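Local coordinates for ScaE cell-surface anchored scaffoldin protein (Ruminococcus flavefaciens, PDB 2ZF9) that probably anchors the cellulosome to the bacterial cell surface, its cohesin module given here being a dockerin-binding module, at residues A90-A93 with A94-L97; A104-D107 with N108-F111; T114-S117 with T118-K122; F159-V162 with K163-E167. One frame throughout, in Å; residues are numbered along the deposited sequence. Where two conformers were deposited one is given.

Contact 1 (A90-A93 with A94-L97)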
ATOM      1  N   ALA A  90      -9.465  -4.660   6.108  1.00 19.08           N
ATOM      2  CA  ALA A  90      -9.727  -4.699   4.664  1.00 19.81           C
ATOM      3  C   ALA A  90     -10.886  -3.785   4.272  1.00 23.56           C
ATOM      4  O   ALA A  90     -11.889  -3.687   4.989  1.00 20.89           O
ATOM      5  CB  ALA A  90     -10.011  -6.159   4.207  1.00 20.15           C
ATOM      6  N   GLY A  91     -10.754  -3.116   3.129  1.00 20.88           N
ATOM      7  CA  GLY A  91     -11.808  -2.207   2.656  1.00 19.74           C
ATOM      8  C   GLY A  91     -12.627  -2.822   1.531  1.00 19.73           C
ATOM      9  O   GLY A  91     -12.513  -4.037   1.214  1.00 19.34           O
ATOM     10  N   ARG A  92     -13.421  -1.979   0.893  1.00 20.49           N
ATOM     11  CA  ARG A  92     -14.322  -2.406  -0.190  1.00 21.69           C
ATOM     12  C   ARG A  92     -13.649  -3.059  -1.373  1.00 21.22           C
ATOM     13  O   ARG A  92     -14.244  -3.928  -1.981  1.00 20.03           O
ATOM     14  CB  ARG A  92     -15.174  -1.237  -0.702  1.00 21.89           C
ATOM     15  CG  ARG A  92     -16.325  -0.920   0.227  1.00 33.83           C
ATOM     16  CD  ARG A  92     -17.515  -0.355  -0.543  1.00 45.03           C
ATOM     17  NE  ARG A  92     -18.537  -1.384  -0.699  1.00 50.21           N
ATOM     18  CZ  ARG A  92     -19.048  -1.786  -1.854  1.00 46.08           C
ATOM     19  NH1 ARG A  92     -18.684  -1.232  -3.003  1.00 47.12           N
ATOM     20  NH2 ARG A  92     -19.957  -2.736  -1.845  1.00 52.67           N
ATOM     21  N   ALA A  93     -12.433  -2.641  -1.730  1.00 19.63           N
ATOM     22  CA  ALA A  93     -11.727  -3.310  -2.830  1.00 20.62           C
ATOM     23  C   ALA A  93     -11.530  -4.816  -2.582  1.00 16.91           C
ATOM     24  O   ALA A  93     -11.434  -5.588  -3.525  1.00 17.35           O
ATOM     25  CB  ALA A  93     -10.370  -2.634  -3.090  1.00 21.31           C
ATOM     26  N   ALA A  94     -11.397  -5.214  -1.314  1.00 17.64           N
ATOM     27  CA  ALA A  94     -11.153  -6.618  -0.959  1.00 18.28           C
ATOM     28  C   ALA A  94     -12.414  -7.396  -0.543  1.00 17.72           C
ATOM     29  O   ALA A  94     -12.315  -8.505  -0.024  1.00 18.60           O
ATOM     30  CB  ALA A  94     -10.067  -6.709   0.141  1.00 17.41           C
ATOM     31  N   ARG A  95     -13.597  -6.815  -0.771  1.00 18.32           N
ATOM     32  CA  ARG A  95     -14.847  -7.335  -0.149  1.00 18.15           C
ATOM     33  C   ARG A  95     -15.197  -8.733  -0.613  1.00 18.64           C
ATOM     34  O   ARG A  95     -15.790  -9.493   0.143  1.00 20.19           O
ATOM     35  CB  ARG A  95     -16.048  -6.392  -0.386  1.00 16.90           C
ATOM     36  CG  ARG A  95     -16.404  -6.227  -1.867  1.00 17.39           C
ATOM     37  CD  ARG A  95     -17.532  -5.205  -2.023  1.00 18.10           C
ATOM     38  NE  ARG A  95     -17.998  -5.048  -3.406  1.00 22.87           N
ATOM     39  CZ  ARG A  95     -17.428  -4.260  -4.312  1.00 23.90           C
ATOM     40  NH1 ARG A  95     -16.325  -3.550  -4.016  1.00 19.40           N
ATOM     41  NH2 ARG A  95     -17.971  -4.155  -5.509  1.00 22.21           N
ATOM     42  N   LEU A  96     -14.814  -9.092  -1.841  1.00 19.02           N
ATOM     43  CA  LEU A  96     -15.067 -10.437  -2.358  1.00 19.62           C
ATOM     44  C   LEU A  96     -13.879 -11.383  -2.213  1.00 20.98           C
ATOM     45  O   LEU A  96     -14.034 -12.584  -2.411  1.00 18.52           O
ATOM     46  CB  LEU A  96     -15.439 -10.385  -3.843  1.00 21.83           C
ATOM     47  CG  LEU A  96     -16.557  -9.415  -4.237  1.00 22.41           C
ATOM     48  CD1 LEU A  96     -16.776  -9.532  -5.749  1.00 25.97           C
ATOM     49  CD2 LEU A  96     -17.853  -9.677  -3.419  1.00 26.67           C
ATOM     50  N   LEU A  97     -12.684 -10.863  -1.892  1.00 17.99           N
ATOM     51  CA  LEU A  97     -11.515 -11.757  -1.764  1.00 15.85           C
ATOM     52  C   LEU A  97     -11.707 -12.684  -0.581  1.00 17.51           C
ATOM     53  O   LEU A  97     -12.114 -12.243   0.482  1.00 17.92           O
ATOM     54  CB  LEU A  97     -10.206 -10.952  -1.653  1.00 15.51           C
ATOM     55  CG  LEU A  97      -9.945 -10.044  -2.860  1.00 11.70           C
ATOM     56  CD1 LEU A  97      -8.818  -9.061  -2.535  1.00 19.04           C
ATOM     57  CD2 LEU A  97      -9.586 -10.819  -4.114  1.00 18.06           C
TER
HETATM   58  O   HOH W   1     -13.062  -7.851  -3.778  1.00 16.02           O
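Ala94 N donates to Gly91 O at 3.0 Å and Arg95 N to Arg92 O at 3.2 Å, so the backbone winds through a 3-10 segment at Arg92 and Ala93 before turning again in a type I beta turn from Ala94 to Leu97. Arg92 O has a second donor: Arg95 NH1 reaches it at 2.9 Å, from the opposite face of the carbonyl plane to Arg95 N. This reach back to the carbonyl of Arg92 follows from chi1 of 62°, which sets Arg95 CG between its N and carbonyl carbon, with an extended chain beyond. The guanidinium thus held carries that of Arg92 flat on it, centres 3.9 Å apart and planes 16° apart, with Arg92 NH1 over the middle of the Arg95 group. Water can plausibly screen the two like charges, since both side chains are exposed. Small residues suit the side that faces strand 124-132: the methyls of Ala90 and Ala94 meet at 4.1 Å (CB to CB). Leaving strand 89-90, the loop packs there with Ala90 on Trp127 and both Ala93 and Ala94 on Leu126, while Lys100 NZ, from strand 99-106, bonds Ala94 O and Leu97 O.

Contact 2 (A104-D107 with N108-F111)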
ATOM      1  N   ALA A 104       2.120  -8.204  11.626  1.00 20.39           N
ATOM      2  CA  ALA A 104       3.309  -7.437  11.986  1.00 21.50           C
ATOM      3  C   ALA A 104       4.469  -7.787  11.074  1.00 21.95           C
ATOM      4  O   ALA A 104       4.557  -8.930  10.577  1.00 21.08           O
ATOM      5  CB  ALA A 104       3.694  -7.719  13.494  1.00 23.02           C
ATOM      6  N   ASP A 105       5.351  -6.803  10.851  1.00 18.13           N
ATOM      7  CA  ASP A 105       6.584  -6.991  10.086  1.00 20.71           C
ATOM      8  C   ASP A 105       7.770  -6.442  10.910  1.00 23.18           C
ATOM      9  O   ASP A 105       8.450  -7.205  11.586  1.00 23.51           O
ATOM     10  CB  ASP A 105       6.483  -6.328   8.689  1.00 19.29           C
ATOM     11  CG  ASP A 105       7.676  -6.662   7.783  1.00 27.31           C
ATOM     12  OD1 ASP A 105       8.351  -7.695   8.006  1.00 31.69           O
ATOM     13  OD2 ASP A 105       7.948  -5.868   6.866  1.00 26.37           O
ATOM     14  N   THR A 106       8.004  -5.132  10.868  1.00 26.00           N
ATOM     15  CA  THR A 106       9.057  -4.498  11.680  1.00 28.74           C
ATOM     16  C   THR A 106       8.431  -3.371  12.471  1.00 29.80           C
ATOM     17  O   THR A 106       7.242  -3.102  12.312  1.00 25.97           O
ATOM     18  CB  THR A 106      10.211  -3.920  10.809  1.00 30.04           C
ATOM     19  OG1 THR A 106       9.719  -2.848   9.984  1.00 25.95           O
ATOM     20  CG2 THR A 106      10.802  -4.980   9.892  1.00 28.97           C
ATOM     21  N   ASP A 107       9.234  -2.671  13.288  1.00 29.19           N
ATOM     22  CA  ASP A 107       8.729  -1.507  14.008  1.00 31.38           C
ATOM     23  C   ASP A 107       8.217  -0.405  13.110  1.00 26.49           C
ATOM     24  O   ASP A 107       7.407   0.399  13.550  1.00 30.74           O
ATOM     25  CB  ASP A 107       9.775  -0.941  14.965  1.00 35.28           C
ATOM     26  CG  ASP A 107      10.192  -1.956  15.994  1.00 47.84           C
ATOM     27  OD1 ASP A 107      11.357  -2.426  15.909  1.00 52.12           O
ATOM     28  OD2 ASP A 107       9.316  -2.323  16.819  1.00 47.47           O
ATOM     29  N   ASN A 108       8.669  -0.341  11.865  1.00 24.19           N
ATOM     30  CA  ASN A 108       8.092   0.683  10.988  1.00 22.49           C
ATOM     31  C   ASN A 108       7.470   0.107   9.693  1.00 20.05           C
ATOM     32  O   ASN A 108       7.487   0.750   8.656  1.00 21.01           O
ATOM     33  CB  ASN A 108       9.108   1.801  10.695  1.00 21.28           C
ATOM     34  CG  ASN A 108      10.175   1.359   9.740  1.00 23.52           C
ATOM     35  OD1 ASN A 108      10.695   0.257   9.872  1.00 22.33           O
ATOM     36  ND2 ASN A 108      10.471   2.183   8.737  1.00 22.37           N
ATOM     37  N   SER A 109       6.874  -1.083   9.772  1.00 19.54           N
ATOM     38  CA  SER A 109       6.265  -1.695   8.582  1.00 20.48           C
ATOM     39  C   SER A 109       5.306  -2.820   8.984  1.00 21.77           C
ATOM     40  O   SER A 109       5.483  -3.463  10.035  1.00 19.98           O
ATOM     41  CB  SER A 109       7.359  -2.235   7.633  1.00 15.66           C
ATOM     42  OG  SER A 109       8.004  -3.375   8.164  1.00 18.68           O
ATOM     43  N   PHE A 110       4.327  -3.077   8.122  1.00 19.41           N
ATOM     44  CA  PHE A 110       3.469  -4.248   8.289  1.00 17.60           C
ATOM     45  C   PHE A 110       3.197  -4.901   6.925  1.00 17.34           C
ATOM     46  O   PHE A 110       3.455  -4.335   5.864  1.00 19.31           O
ATOM     47  CB  PHE A 110       2.158  -3.901   9.068  1.00 15.84           C
ATOM     48  CG  PHE A 110       1.245  -2.925   8.357  1.00 16.63           C
ATOM     49  CD1 PHE A 110       1.455  -1.535   8.468  1.00 17.26           C
ATOM     50  CD2 PHE A 110       0.165  -3.383   7.593  1.00 16.41           C
ATOM     51  CE1 PHE A 110       0.635  -0.607   7.832  1.00 16.99           C
ATOM     52  CE2 PHE A 110      -0.694  -2.462   6.943  1.00 17.96           C
ATOM     53  CZ  PHE A 110      -0.479  -1.075   7.057  1.00 14.04           C
ATOM     54  N   PHE A 111       2.707  -6.115   6.974  1.00 16.96           N
ATOM     55  CA  PHE A 111       2.501  -6.899   5.771  1.00 19.29           C
ATOM     56  C   PHE A 111       1.026  -7.204   5.631  1.00 16.81           C
ATOM     57  O   PHE A 111       0.341  -7.538   6.625  1.00 17.96           O
ATOM     58  CB  PHE A 111       3.311  -8.204   5.843  1.00 15.31           C
ATOM     59  CG  PHE A 111       3.073  -9.140   4.668  1.00 20.13           C
ATOM     60  CD1 PHE A 111       3.414  -8.752   3.364  1.00 17.04           C
ATOM     61  CD2 PHE A 111       2.549 -10.409   4.878  1.00 19.74           C
ATOM     62  CE1 PHE A 111       3.224  -9.625   2.267  1.00 16.26           C
ATOM     63  CE2 PHE A 111       2.348 -11.296   3.823  1.00 24.57           C
ATOM     64  CZ  PHE A 111       2.690 -10.929   2.522  1.00 15.08           C
TER
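Thr106 and Ser109 form the last antiparallel pair of the beta hairpin made by strands 99-106 and 109-115, with Asp107 and Asn108 as its two-residue turn. The pair is hydrogen-bonded both ways, Thr106 N to Ser109 O at 3.1 Å and Ser109 N to Thr106 O at 3.3 Å. One step back the register slips in a beta bulge, and Asp105 N also turns to Ser109 O, weakly. The bulge brings Asp105 to the tight part of the contact, where three short polar side chains converge. Ser109 OG gives its proton to Asp105 OD2, 2.8 Å away and 49° above the carboxylate plane; chi1 of -172° turns the carboxylate away from Asp105 N and across to the partner strand. Thr106 OG1 lies 2.6 Å from the same Ser109 OG. Were Asp105 replaced by an alanine, Ser109 OG would probably lose the acceptor for its proton and be freer to turn. The solvent side is at Asp107, a charged residue suited to an exposed turn, which starts its side chain away from residues 108-111. Asn108, next to it, is tied down through ND2 by Phe73 O on strand 66-73. Phe110, by contrast, is buried on the other face of the hairpin, its ring meeting Phe129 edge-to-face. On the hydroxyl-bearing face, Thr106 CG2 rests 3.7 Å from Ser109 OG.

Contact 3 (T114-S117 with T118-K122)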
ATOM      1  N   THR A 114      -3.703 -11.006   0.385  1.00 16.28           N
ATOM      2  CA  THR A 114      -5.062 -11.400  -0.012  1.00 16.52           C
ATOM      3  C   THR A 114      -4.930 -12.574  -0.969  1.00 17.60           C
ATOM      4  O   THR A 114      -3.882 -12.791  -1.602  1.00 17.95           O
ATOM      5  CB  THR A 114      -5.852 -10.282  -0.744  1.00 17.44           C
ATOM      6  OG1 THR A 114      -5.246 -10.018  -2.022  1.00 14.25           O
ATOM      7  CG2 THR A 114      -5.960  -8.974   0.097  1.00 14.04           C
ATOM      8  N   GLY A 115      -6.009 -13.325  -1.072  1.00 17.13           N
ATOM      9  CA  GLY A 115      -6.078 -14.444  -2.013  1.00 16.72           C
ATOM     10  C   GLY A 115      -7.526 -14.705  -2.313  1.00 17.12           C
ATOM     11  O   GLY A 115      -8.395 -14.224  -1.599  1.00 18.00           O
ATOM     12  N   SER A 116      -7.791 -15.496  -3.358  1.00 18.23           N
ATOM     13  CA  SER A 116      -9.148 -15.875  -3.696  1.00 18.62           C
ATOM     14  C   SER A 116      -9.101 -16.991  -4.750  1.00 20.90           C
ATOM     15  O   SER A 116      -8.029 -17.265  -5.343  1.00 22.39           O
ATOM     16  CB  SER A 116      -9.892 -14.676  -4.277  1.00 16.43           C
ATOM     17  OG  SER A 116     -11.274 -14.819  -4.027  1.00 20.26           O
ATOM     18  N   SER A 117     -10.247 -17.619  -4.989  1.00 21.20           N
ATOM     19  CA  SER A 117     -10.311 -18.738  -5.945  1.00 21.98           C
ATOM     20  C   SER A 117     -10.614 -18.239  -7.352  1.00 21.77           C
ATOM     21  O   SER A 117     -10.430 -18.977  -8.305  1.00 22.55           O
ATOM     22  CB  SER A 117     -11.362 -19.775  -5.511  1.00 24.33           C
ATOM     23  OG  SER A 117     -12.643 -19.166  -5.390  1.00 29.89           O
ATOM     24  N   THR A 118     -11.065 -16.993  -7.479  1.00 19.41           N
ATOM     25  CA  THR A 118     -11.294 -16.348  -8.789  1.00 19.99           C
ATOM     26  C   THR A 118     -10.773 -14.897  -8.695  1.00 21.02           C
ATOM     27  O   THR A 118     -10.492 -14.414  -7.606  1.00 19.19           O
ATOM     28  CB  THR A 118     -12.804 -16.249  -9.165  1.00 20.13           C
ATOM     29  OG1 THR A 118     -13.475 -15.439  -8.183  1.00 24.95           O
ATOM     30  CG2 THR A 118     -13.480 -17.626  -9.218  1.00 28.02           C
ATOM     31  N   ASN A 119     -10.668 -14.211  -9.835  1.00 18.48           N
ATOM     32  CA  ASN A 119     -10.139 -12.860  -9.864  1.00 18.48           C
ATOM     33  C   ASN A 119     -11.220 -11.851  -9.496  1.00 20.08           C
ATOM     34  O   ASN A 119     -11.685 -11.073 -10.335  1.00 23.50           O
ATOM     35  CB  ASN A 119      -9.513 -12.541 -11.232  1.00 16.92           C
ATOM     36  CG  ASN A 119      -8.316 -13.402 -11.519  1.00 19.83           C
ATOM     37  OD1 ASN A 119      -7.480 -13.608 -10.639  1.00 16.73           O
ATOM     38  ND2 ASN A 119      -8.208 -13.913 -12.761  1.00 16.22           N
ATOM     39  N   ASN A 120     -11.632 -11.881  -8.237  1.00 19.99           N
ATOM     40  CA  ASN A 120     -12.692 -11.003  -7.799  1.00 19.67           C
ATOM     41  C   ASN A 120     -12.247  -9.846  -6.895  1.00 18.22           C
ATOM     42  O   ASN A 120     -13.062  -9.226  -6.215  1.00 18.40           O
ATOM     43  CB  ASN A 120     -13.879 -11.819  -7.203  1.00 19.45           C
ATOM     44  CG  ASN A 120     -13.478 -12.689  -6.042  1.00 20.72           C
ATOM     45  OD1 ASN A 120     -12.329 -12.651  -5.591  1.00 22.18           O
ATOM     46  ND2 ASN A 120     -14.433 -13.491  -5.527  1.00 21.77           N
ATOM     47  N   GLY A 121     -10.963  -9.494  -6.946  1.00 18.64           N
ATOM     48  CA  GLY A 121     -10.564  -8.193  -6.412  1.00 17.33           C
ATOM     49  C   GLY A 121     -11.235  -7.035  -7.165  1.00 20.06           C
ATOM     50  O   GLY A 121     -11.535  -7.148  -8.358  1.00 21.37           O
ATOM     51  N   LYS A 122     -11.447  -5.926  -6.468  1.00 18.11           N
ATOM     52  CA  LYS A 122     -12.073  -4.724  -7.031  1.00 17.49           C
ATOM     53  C   LYS A 122     -11.171  -3.497  -6.845  1.00 19.88           C
ATOM     54  O   LYS A 122     -10.131  -3.561  -6.189  1.00 19.02           O
ATOM     55  CB  LYS A 122     -13.424  -4.474  -6.326  1.00 18.04           C
ATOM     56  CG  LYS A 122     -14.460  -5.621  -6.462  1.00 18.75           C
ATOM     57  CD  LYS A 122     -14.938  -5.735  -7.931  1.00 19.69           C
ATOM     58  CE  LYS A 122     -16.219  -6.598  -8.045  1.00 22.05           C
ATOM     59  NZ  LYS A 122     -16.595  -6.734  -9.498  1.00 29.16           N
TER
HETATM   60  O   HOH W   2     -14.110 -16.887  -6.046  1.00 39.57           O
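Ser116 and Asn120 make the direct side-chain hydrogen bond of this contact: Ser116 OG donates to Asn120 OD1 over 2.9 Å. The donor lies only 17° from the plane of the amide carbonyl, and the C=O...OG angle of 121° is that of a well-directed bond. Both torsions serve it. Ser116 OG points away from its own N, reaching across the bend, while chi1 of 58° folds the Asn120 amide back over its backbone to meet it. A hydroxyl suits this place because it can give a proton to the amide and still accept one, as Ser116 OG does weakly from Glu98 N.

A water carries the second polar link. It donates to Ser117 OG at 2.8 Å and lies 2.7 Å from Thr118 OG1, joining two neighbouring exposed hydroxyls; Ser117 OG is also bonded to the carboxylate of Glu98. The bend from Ser116 to Asn120 leads into the loop that links strands 109-115 and 124-132, in a module whose family fold is the cohesin beta-sandwich. Within it the backbone makes an inverse gamma turn centred on Asn119, closed by a weak bond from Asn120 N to Thr118 O at 2.8 Å. Asn119 OD1 accepts from Val162 N of the loop after strand 158-160.

Contacts without hydrogen bonds are few. Ser116 CB sits 3.4 Å from Thr118 O, and the methyl CG2 of Thr118 lies against the Ser117 carbonyl, 3.5 Å from its O. Beyond Asn120, the buried Gly121 has backbone bonds to Asp62 and Tyr64.

Contact 4 (F159-V162 with K163-E167)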
ATOM      1  N   PHE A 159       1.286  -8.956  -6.705  1.00 15.36           N
ATOM      2  CA  PHE A 159       0.024  -8.342  -7.088  1.00 16.60           C
ATOM      3  C   PHE A 159      -0.370  -8.957  -8.417  1.00 17.66           C
ATOM      4  O   PHE A 159       0.122  -8.530  -9.466  1.00 15.87           O
ATOM      5  CB  PHE A 159       0.106  -6.817  -7.223  1.00 16.54           C
ATOM      6  CG  PHE A 159      -1.258  -6.190  -7.313  1.00 18.41           C
ATOM      7  CD1 PHE A 159      -1.880  -5.722  -6.180  1.00 12.38           C
ATOM      8  CD2 PHE A 159      -1.949  -6.144  -8.526  1.00 17.22           C
ATOM      9  CE1 PHE A 159      -3.202  -5.202  -6.229  1.00 15.41           C
ATOM     10  CE2 PHE A 159      -3.252  -5.600  -8.581  1.00 19.14           C
ATOM     11  CZ  PHE A 159      -3.871  -5.154  -7.419  1.00 15.96           C
ATOM     12  N   THR A 160      -1.222  -9.976  -8.379  1.00 17.22           N
ATOM     13  CA  THR A 160      -1.318 -10.882  -9.531  1.00 17.93           C
ATOM     14  C   THR A 160      -2.655 -11.607  -9.499  1.00 18.59           C
ATOM     15  O   THR A 160      -3.483 -11.318  -8.633  1.00 16.32           O
ATOM     16  CB  THR A 160      -0.094 -11.887  -9.602  1.00 17.22           C
ATOM     17  OG1 THR A 160      -0.023 -12.485 -10.901  1.00 18.57           O
ATOM     18  CG2 THR A 160      -0.113 -12.961  -8.482  1.00 20.29           C
ATOM     19  N   ASN A 161      -2.878 -12.491 -10.478  1.00 17.85           N
ATOM     20  CA  ASN A 161      -4.185 -13.137 -10.648  1.00 17.69           C
ATOM     21  C   ASN A 161      -4.150 -14.593 -10.171  1.00 20.13           C
ATOM     22  O   ASN A 161      -3.080 -15.076  -9.773  1.00 17.43           O
ATOM     23  CB  ASN A 161      -4.693 -12.981 -12.104  1.00 18.54           C
ATOM     24  CG  ASN A 161      -3.744 -13.563 -13.146  1.00 22.19           C
ATOM     25  OD1 ASN A 161      -2.817 -14.302 -12.816  1.00 19.83           O
ATOM     26  ND2 ASN A 161      -3.985 -13.233 -14.418  1.00 20.85           N
ATOM     27  N   VAL A 162      -5.267 -15.316 -10.191  1.00 18.35           N
ATOM     28  CA  VAL A 162      -5.217 -16.655  -9.596  0.50 21.75           C
ATOM     29  C   VAL A 162      -4.297 -17.616 -10.363  1.00 24.34           C
ATOM     30  O   VAL A 162      -3.616 -18.425  -9.740  1.00 25.46           O
ATOM     31  CB  VAL A 162      -6.607 -17.300  -9.293  0.50 21.25           C
ATOM     32  CG1 VAL A 162      -7.443 -16.397  -8.397  0.50 20.52           C
ATOM     33  CG2 VAL A 162      -7.360 -17.636 -10.553  0.50 21.60           C
ATOM     34  N   LYS A 163      -4.230 -17.505 -11.691  1.00 23.06           N
ATOM     35  CA  LYS A 163      -3.406 -18.460 -12.437  1.00 25.52           C
ATOM     36  C   LYS A 163      -1.917 -18.127 -12.512  1.00 26.29           C
ATOM     37  O   LYS A 163      -1.095 -18.989 -12.842  1.00 26.30           O
ATOM     38  CB  LYS A 163      -3.949 -18.632 -13.833  1.00 28.94           C
ATOM     39  CG  LYS A 163      -5.147 -19.558 -13.888  1.00 32.90           C
ATOM     40  CD  LYS A 163      -5.735 -19.537 -15.279  1.00 37.67           C
ATOM     41  CE  LYS A 163      -6.889 -20.535 -15.395  1.00 37.71           C
ATOM     42  NZ  LYS A 163      -7.302 -20.569 -16.830  1.00 44.21           N
ATOM     43  N   LYS A 164      -1.580 -16.870 -12.228  1.00 26.94           N
ATOM     44  CA  LYS A 164      -0.242 -16.329 -12.473  1.00 27.21           C
ATOM     45  C   LYS A 164       0.238 -16.623 -13.877  1.00 27.30           C
ATOM     46  O   LYS A 164       1.343 -17.105 -14.082  1.00 31.74           O
ATOM     47  CB  LYS A 164       0.749 -16.842 -11.431  1.00 30.36           C
ATOM     48  CG  LYS A 164       0.489 -16.324 -10.053  1.00 32.22           C
ATOM     49  CD  LYS A 164       1.741 -16.447  -9.205  1.00 43.48           C
ATOM     50  CE  LYS A 164       2.859 -15.542  -9.727  1.00 36.38           C
ATOM     51  NZ  LYS A 164       4.060 -15.495  -8.833  1.00 39.64           N
ATOM     52  N   ASP A 165      -0.607 -16.329 -14.853  1.00 24.04           N
ATOM     53  CA  ASP A 165      -0.238 -16.449 -16.245  1.00 25.55           C
ATOM     54  C   ASP A 165       0.496 -15.184 -16.704  1.00 26.22           C
ATOM     55  O   ASP A 165       0.873 -14.345 -15.886  1.00 24.24           O
ATOM     56  CB  ASP A 165      -1.502 -16.700 -17.107  1.00 25.72           C
ATOM     57  CG  ASP A 165      -2.598 -15.645 -16.893  1.00 28.95           C
ATOM     58  OD1 ASP A 165      -2.281 -14.564 -16.363  1.00 22.28           O
ATOM     59  OD2 ASP A 165      -3.784 -15.877 -17.273  1.00 27.60           O
ATOM     60  N   GLU A 166       0.698 -15.035 -18.008  1.00 23.82           N
ATOM     61  CA  GLU A 166       1.462 -13.919 -18.532  1.00 25.15           C
ATOM     62  C   GLU A 166       0.796 -12.599 -18.143  1.00 19.88           C
ATOM     63  O   GLU A 166       1.473 -11.650 -17.801  1.00 17.07           O
ATOM     64  CB  GLU A 166       1.586 -14.011 -20.065  1.00 26.17           C
ATOM     65  CG  GLU A 166       2.594 -13.025 -20.670  1.00 29.54           C
ATOM     66  CD  GLU A 166       2.450 -12.867 -22.188  1.00 32.05           C
ATOM     67  OE1 GLU A 166       1.438 -13.322 -22.755  1.00 41.58           O
ATOM     68  OE2 GLU A 166       3.341 -12.255 -22.801  1.00 43.98           O
ATOM     69  N   GLU A 167      -0.529 -12.556 -18.209  1.00 21.25           N
ATOM     70  CA  GLU A 167      -1.258 -11.350 -17.855  1.00 22.27           C
ATOM     71  C   GLU A 167      -1.017 -11.016 -16.375  1.00 19.34           C
ATOM     72  O   GLU A 167      -0.917  -9.855 -16.036  1.00 18.08           O
ATOM     73  CB  GLU A 167      -2.776 -11.488 -18.130  1.00 19.44           C
ATOM     74  CG  GLU A 167      -3.622 -10.291 -17.573  1.00 20.22           C
ATOM     75  CD  GLU A 167      -5.101 -10.317 -18.004  1.00 27.90           C
ATOM     76  OE1 GLU A 167      -5.367 -10.442 -19.225  1.00 33.04           O
ATOM     77  OE2 GLU A 167      -5.993 -10.191 -17.131  1.00 23.59           O
TER
HETATM   78  O   HOH W   3      -6.175 -11.263 -14.799  1.00 19.93           O
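Asn161 ND2 donates to Asp165 OD1 over 2.9 Å in a nearly straight bond, 170° at the hydrogen. The carboxylate oxygen lies in the plane of the amide and is met on its syn side but well out of the carboxylate plane, the two flat groups being turned 70° against each other. The other end of the amide takes part too: Asn161 OD1 stands 2.9 Å from Lys164 N, a weak bond, and the same N-H makes a second weak bond to Asn161 O. An asparagine suits this place because it offers a donor and an acceptor on one short arm, folded back over the bend by chi1 of 58°. Beside it, the methyl CG2 of Thr160 packs on Lys164 CG at 3.8 Å, the side chains crossing at about a right angle. A water joins Asn161 ND2 to Glu167 OE2. An alanine in place of Asn161 would probably leave Asp165 OD1 without its side-chain donor and the turn at Lys164 less firmly held. Farther out, Asp165 is the N-cap of helix 166-178, its OD1 also accepting from Gly168 N; with the amide of Asn161 and the helix's first turn both offering hydrogens, the negative charge there is likely to be stabilised.

How the contacts relate
Contacts 1, 3 and 4 gather at one end of the module, contact 3 between the other two: its centre is 9 Å from that of contact 1 and 11 Å from that of contact 4. Backbone joins the first pair through Ala93 O and Lys122 N, 3.0 Å apart, backed by Leu97 packing on Asn120 and Gly121. A side chain joins the second, Asn119 OD1 lying 2.8 Å from Val162 N, with Val162 CG1 against Ser116 O. Contacts 1 and 4 do not touch, their nearest atoms being about 7 Å apart. Contact 2 stands off, its centre 21 to 26 Å from the others, yet strand 109-115 runs from its turn directly into contact 3.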